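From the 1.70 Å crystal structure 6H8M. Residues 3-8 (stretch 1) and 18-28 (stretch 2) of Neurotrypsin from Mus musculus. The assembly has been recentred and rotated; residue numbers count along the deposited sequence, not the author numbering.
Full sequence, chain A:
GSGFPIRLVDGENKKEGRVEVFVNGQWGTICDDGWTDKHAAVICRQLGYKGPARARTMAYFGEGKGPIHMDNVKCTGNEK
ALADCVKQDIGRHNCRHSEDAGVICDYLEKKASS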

ATOM      1  N   GLY A   3       3.821 -14.416  -4.322  1.00 78.79           N
ATOM      2  CA  GLY A   3       3.621 -13.040  -3.841  1.00 69.72           C
ATOM      3  C   GLY A   3       3.065 -12.161  -4.941  1.00 64.66           C
ATOM      4  O   GLY A   3       2.708 -12.591  -6.010  1.00 62.43           O
ATOM      5  N   PHE A   4       3.004 -10.874  -4.657  1.00 54.85           N
ATOM      6  CA  PHE A   4       2.454  -9.902  -5.553  1.00 57.80           C
ATOM      7  C   PHE A   4       3.567  -9.022  -6.066  1.00 46.84           C
ATOM      8  O   PHE A   4       4.349  -8.533  -5.235  1.00 45.93           O
ATOM      9  CB  PHE A   4       1.544  -8.953  -4.764  1.00 58.08           C
ATOM     10  CG  PHE A   4       0.288  -9.618  -4.284  1.00 64.46           C
ATOM     11  CD1 PHE A   4      -0.643 -10.069  -5.187  1.00 71.02           C
ATOM     12  CD2 PHE A   4       0.024  -9.734  -2.933  1.00 71.44           C
ATOM     13  CE1 PHE A   4      -1.820 -10.672  -4.756  1.00 78.40           C
ATOM     14  CE2 PHE A   4      -1.150 -10.329  -2.497  1.00 76.62           C
ATOM     15  CZ  PHE A   4      -2.073 -10.794  -3.411  1.00 78.29           C
ATOM     16  N   PRO A   5       3.638  -8.700  -7.363  1.00 43.05           N
ATOM     17  CA  PRO A   5       4.461  -7.546  -7.753  1.00 41.33           C
ATOM     18  C   PRO A   5       3.882  -6.261  -7.131  1.00 36.21           C
ATOM     19  O   PRO A   5       2.638  -6.028  -7.190  1.00 39.52           O
ATOM     20  CB  PRO A   5       4.387  -7.566  -9.301  1.00 43.97           C
ATOM     21  CG  PRO A   5       3.877  -8.983  -9.644  1.00 45.35           C
ATOM     22  CD  PRO A   5       2.941  -9.318  -8.498  1.00 43.15           C
ATOM     23  N   ILE A   6       4.784  -5.348  -6.706  1.00 38.52           N
ATOM     24  CA  ILE A   6       4.447  -4.080  -6.108  1.00 38.08           C
ATOM     25  C   ILE A   6       5.387  -2.998  -6.615  1.00 35.17           C
ATOM     26  O   ILE A   6       6.607  -3.274  -6.984  1.00 39.72           O
ATOM     27  CB  ILE A   6       4.460  -4.178  -4.564  1.00 39.33           C
ATOM     28  CG1 ILE A   6       5.805  -4.511  -3.992  1.00 45.15           C
ATOM     29  CG2 ILE A   6       3.449  -5.181  -4.080  1.00 45.82           C
ATOM     30  CD1 ILE A   6       5.808  -4.381  -2.483  1.00 48.14           C
ATOM     31  N   ARG A   7       4.844  -1.789  -6.722  1.00 35.72           N
ATOM     32  CA  ARG A   7       5.644  -0.616  -7.088  1.00 38.43           C
ATOM     33  C   ARG A   7       5.089   0.593  -6.378  1.00 40.34           C
ATOM     34  O   ARG A   7       3.953   0.629  -6.018  1.00 37.42           O
ATOM     35  CB  ARG A   7       5.648  -0.420  -8.613  1.00 39.26           C
ATOM     36  CG  ARG A   7       4.315  -0.055  -9.246  1.00 40.85           C
ATOM     37  CD  ARG A   7       4.371   0.016 -10.764  1.00 46.01           C
ATOM     38  NE  ARG A   7       3.068   0.490 -11.231  1.00 48.26           N
ATOM     39  CZ  ARG A   7       2.659   0.441 -12.465  1.00 53.22           C
ATOM     40  NH1 ARG A   7       3.459  -0.088 -13.376  1.00 52.83           N
ATOM     41  NH2 ARG A   7       1.475   0.933 -12.776  1.00 48.16           N
ATOM     42  N   LEU A   8       5.927   1.618  -6.213  1.00 34.36           N
ATOM     43  CA  LEU A   8       5.526   2.913  -5.717  1.00 37.19           C
ATOM     44  C   LEU A   8       5.538   3.953  -6.864  1.00 41.22           C
ATOM     45  O   LEU A   8       6.459   3.893  -7.722  1.00 41.53           O
ATOM     46  CB  LEU A   8       6.492   3.415  -4.631  1.00 37.58           C
ATOM     47  CG  LEU A   8       6.619   2.458  -3.446  1.00 39.67           C
ATOM     48  CD1 LEU A   8       7.519   3.110  -2.402  1.00 39.76           C
ATOM     49  CD2 LEU A   8       5.255   2.036  -2.864  1.00 40.60           C
ATOM     50  N   ARG A  18       2.424   6.249  -4.107  1.00 32.75           N
ATOM     51  CA  ARG A  18       1.161   5.470  -4.025  1.00 33.92           C
ATOM     52  C   ARG A  18       1.500   4.002  -4.318  1.00 33.93           C
ATOM     53  O   ARG A  18       2.217   3.749  -5.305  1.00 35.34           O
ATOM     54  CB  ARG A  18       0.146   6.007  -5.038  1.00 35.40           C
ATOM     55  CG  ARG A  18      -1.182   5.264  -5.043  1.00 35.47           C
ATOM     56  CD  ARG A  18      -2.140   5.801  -6.089  1.00 37.72           C
ATOM     57  NE  ARG A  18      -1.608   5.687  -7.440  1.00 37.80           N
ATOM     58  CZ  ARG A  18      -0.875   6.617  -8.041  1.00 40.67           C
ATOM     59  NH1 ARG A  18      -0.583   7.741  -7.410  1.00 39.23           N
ATOM     60  NH2 ARG A  18      -0.436   6.421  -9.271  1.00 42.37           N
ATOM     61  N   VAL A  19       0.975   3.082  -3.505  1.00 33.65           N
ATOM     62  CA  VAL A  19       1.226   1.625  -3.661  1.00 33.98           C
ATOM     63  C   VAL A  19       0.397   1.075  -4.798  1.00 36.82           C
ATOM     64  O   VAL A  19      -0.810   1.316  -4.839  1.00 37.19           O
ATOM     65  CB  VAL A  19       0.887   0.862  -2.369  1.00 38.17           C
ATOM     66  CG1 VAL A  19       1.277  -0.604  -2.629  1.00 40.71           C
ATOM     67  CG2 VAL A  19       1.668   1.435  -1.191  1.00 41.53           C
ATOM     68  N   GLU A  20       1.055   0.436  -5.792  1.00 35.92           N
ATOM     69  CA  GLU A  20       0.341  -0.274  -6.821  1.00 38.06           C
ATOM     70  C   GLU A  20       0.755  -1.745  -6.760  1.00 38.95           C
ATOM     71  O   GLU A  20       1.934  -2.086  -6.513  1.00 39.67           O
ATOM     72  CB  GLU A  20       0.539   0.375  -8.196  1.00 39.84           C
ATOM     73  CG  GLU A  20      -0.067   1.796  -8.188  1.00 41.08           C
ATOM     74  CD  GLU A  20      -0.269   2.536  -9.472  1.00 48.94           C
ATOM     75  OE1 GLU A  20      -1.051   3.525  -9.451  1.00 46.10           O
ATOM     76  OE2 GLU A  20       0.357   2.104 -10.436  1.00 49.37           O
ATOM     77  N   VAL A  21      -0.221  -2.617  -7.027  1.00 38.19           N
ATOM     78  CA  VAL A  21       0.017  -4.029  -6.964  1.00 37.85           C
ATOM     79  C   VAL A  21      -0.543  -4.677  -8.226  1.00 38.78           C
ATOM     80  O   VAL A  21      -1.524  -4.186  -8.800  1.00 40.04           O
ATOM     81  CB  VAL A  21      -0.624  -4.647  -5.723  1.00 44.99           C
ATOM     82  CG1 VAL A  21      -0.203  -3.908  -4.479  1.00 55.58           C
ATOM     83  CG2 VAL A  21      -2.143  -4.587  -5.821  1.00 50.73           C
ATOM     84  N   PHE A  22       0.116  -5.743  -8.694  1.00 38.09           N
ATOM     85  CA  PHE A  22      -0.236  -6.353  -9.959  1.00 40.02           C
ATOM     86  C   PHE A  22      -0.961  -7.675  -9.673  1.00 43.47           C
ATOM     87  O   PHE A  22      -0.389  -8.581  -9.093  1.00 40.64           O
ATOM     88  CB  PHE A  22       0.999  -6.642 -10.814  1.00 42.57           C
ATOM     89  CG  PHE A  22       0.673  -7.103 -12.214  1.00 46.30           C
ATOM     90  CD1 PHE A  22       0.386  -6.160 -13.186  1.00 45.24           C
ATOM     91  CD2 PHE A  22       0.571  -8.458 -12.551  1.00 48.78           C
ATOM     92  CE1 PHE A  22       0.074  -6.549 -14.474  1.00 48.58           C
ATOM     93  CE2 PHE A  22       0.246  -8.845 -13.849  1.00 50.09           C
ATOM     94  CZ  PHE A  22       0.001  -7.894 -14.804  1.00 48.64           C
ATOM     95  N   VAL A  23      -2.236  -7.698 -10.030  1.00 41.86           N
ATOM     96  CA  VAL A  23      -3.194  -8.778  -9.671  1.00 46.02           C
ATOM     97  C   VAL A  23      -4.118  -8.955 -10.871  1.00 47.79           C
ATOM     98  O   VAL A  23      -4.571  -7.971 -11.417  1.00 46.20           O
ATOM     99  CB  VAL A  23      -4.025  -8.361  -8.449  1.00 46.51           C
ATOM    100  CG1 VAL A  23      -5.015  -9.433  -8.031  1.00 51.59           C
ATOM    101  CG2 VAL A  23      -3.160  -8.064  -7.240  1.00 49.54           C
ATOM    102  N   ASN A  24      -4.449 -10.193 -11.250  1.00 47.29           N
ATOM    103  CA  ASN A  24      -5.429 -10.422 -12.286  1.00 50.55           C
ATOM    104  C   ASN A  24      -5.100  -9.648 -13.563  1.00 51.75           C
ATOM    105  O   ASN A  24      -5.972  -9.066 -14.176  1.00 51.61           O
ATOM    106  CB  ASN A  24      -6.819 -10.074 -11.738  1.00 50.52           C
ATOM    107  CG  ASN A  24      -7.285 -11.124 -10.748  1.00 51.52           C
ATOM    108  OD1 ASN A  24      -6.870 -12.258 -10.841  1.00 50.48           O
ATOM    109  ND2 ASN A  24      -8.081 -10.725  -9.783  1.00 51.61           N
ATOM    110  N   GLY A  25      -3.825  -9.613 -13.925  1.00 48.40           N
ATOM    111  CA  GLY A  25      -3.369  -9.093 -15.208  1.00 51.61           C
ATOM    112  C   GLY A  25      -3.294  -7.585 -15.246  1.00 51.28           C
ATOM    113  O   GLY A  25      -3.052  -7.036 -16.304  1.00 51.79           O
ATOM    114  N   GLN A  26      -3.542  -6.873 -14.140  1.00 48.60           N
ATOM    115  CA  GLN A  26      -3.524  -5.401 -14.163  1.00 48.46           C
ATOM    116  C   GLN A  26      -2.872  -4.797 -12.923  1.00 45.14           C
ATOM    117  O   GLN A  26      -3.008  -5.289 -11.818  1.00 41.30           O
ATOM    118  CB  GLN A  26      -4.915  -4.759 -14.159  1.00 48.30           C
ATOM    119  CG  GLN A  26      -5.670  -5.004 -15.445  1.00 58.32           C
ATOM    120  CD  GLN A  26      -7.014  -4.323 -15.375  1.00 63.34           C
ATOM    121  OE1 GLN A  26      -8.015  -4.926 -15.015  1.00 66.21           O
ATOM    122  NE2 GLN A  26      -7.020  -3.030 -15.643  1.00 66.45           N
ATOM    123  N   TRP A  27      -2.229  -3.634 -13.141  1.00 44.76           N
ATOM    124  CA  TRP A  27      -1.813  -2.812 -12.026  1.00 43.71           C
ATOM    125  C   TRP A  27      -3.024  -2.108 -11.406  1.00 44.92           C
ATOM    126  O   TRP A  27      -3.864  -1.600 -12.111  1.00 44.72           O
ATOM    127  CB  TRP A  27      -0.764  -1.760 -12.439  1.00 44.55           C
ATOM    128  CG  TRP A  27       0.564  -2.358 -12.748  1.00 42.56           C
ATOM    129  CD1 TRP A  27       1.087  -2.677 -13.981  1.00 44.48           C
ATOM    130  CD2 TRP A  27       1.528  -2.795 -11.779  1.00 39.86           C
ATOM    131  NE1 TRP A  27       2.339  -3.217 -13.806  1.00 44.62           N
ATOM    132  CE2 TRP A  27       2.614  -3.329 -12.479  1.00 43.60           C
ATOM    133  CE3 TRP A  27       1.563  -2.818 -10.390  1.00 39.20           C
ATOM    134  CZ2 TRP A  27       3.749  -3.805 -11.834  1.00 43.79           C
ATOM    135  CZ3 TRP A  27       2.692  -3.249  -9.747  1.00 37.13           C
ATOM    136  CH2 TRP A  27       3.750  -3.792 -10.466  1.00 39.90           C
ATOM    137  N   GLY A  28      -3.111  -2.092 -10.075  1.00 38.84           N
ATOM    138  CA  GLY A  28      -4.201  -1.390  -9.390  1.00 41.42           C
ATOM    139  C   GLY A  28      -3.794  -0.973  -8.004  1.00 40.39           C
ATOM    140  O   GLY A  28      -2.650  -1.224  -7.575  1.00 41.01           O
TER

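Strand 6-8 lies antiparallel to strand 18-23, their N-to-C directions 155° apart, and the contact buries 587 Å² summed over both sides. Arg7 contributes most, with 116 Å² covered, followed by Trp27 (73 Å²) and Pro5 (68 Å²).

Arg7 is fixed first through its backbone. Its N donates to Glu20 O (2.9 Å, 159°), and Glu20 N returns a bond to Arg7 O (2.9 Å, 174°), the closed pair expected at a hydrogen-bonded antiparallel position. This register places both side chains on the same face of the sheet. With chi1 at p and chi2 and chi3 at t, the extended arginine reaches Glu20 OE2 through NH2 (2.8 Å, 161°) and, at a longer distance, through NE (3.3 Å, 140°), making a salt bridge at the edge of the guanidinium. Because that edge serves the carboxylate, the flat face remains free for Trp27: the planes differ by 8°, and Arg7 CZ sits 3.5 Å from the centroid of the five-membered ring, defined by Trp27 CG, CD1, NE1, CE2 and CD2. Arginine suits the position by combining a long aliphatic arm, a charge and a planar end. Glu20 uses its other oxygen within its own strand, OE1 accepting from Arg18 NE and Arg18 NH2, both at 3.0 Å.

Pro5 has no amide hydrogen to donate, but its carbonyl is well used: Phe22 N bonds to Pro5 O at 3.0 Å (154°), and Val21 CA approaches Pro5 O at 3.3 Å. Its compact ring packs against two aromatic residues, with Pro5 CB 3.8 Å from Phe22 CB and 4.0 Å from Trp27 CH2.

Ile6 and Leu8 share the other face with Val21 and Val19, where branched aliphatic groups meet: Ile6 CG2 to Val21 CG1 is 3.9 Å, Leu8 CD2 to Val19 CG2 4.0 Å.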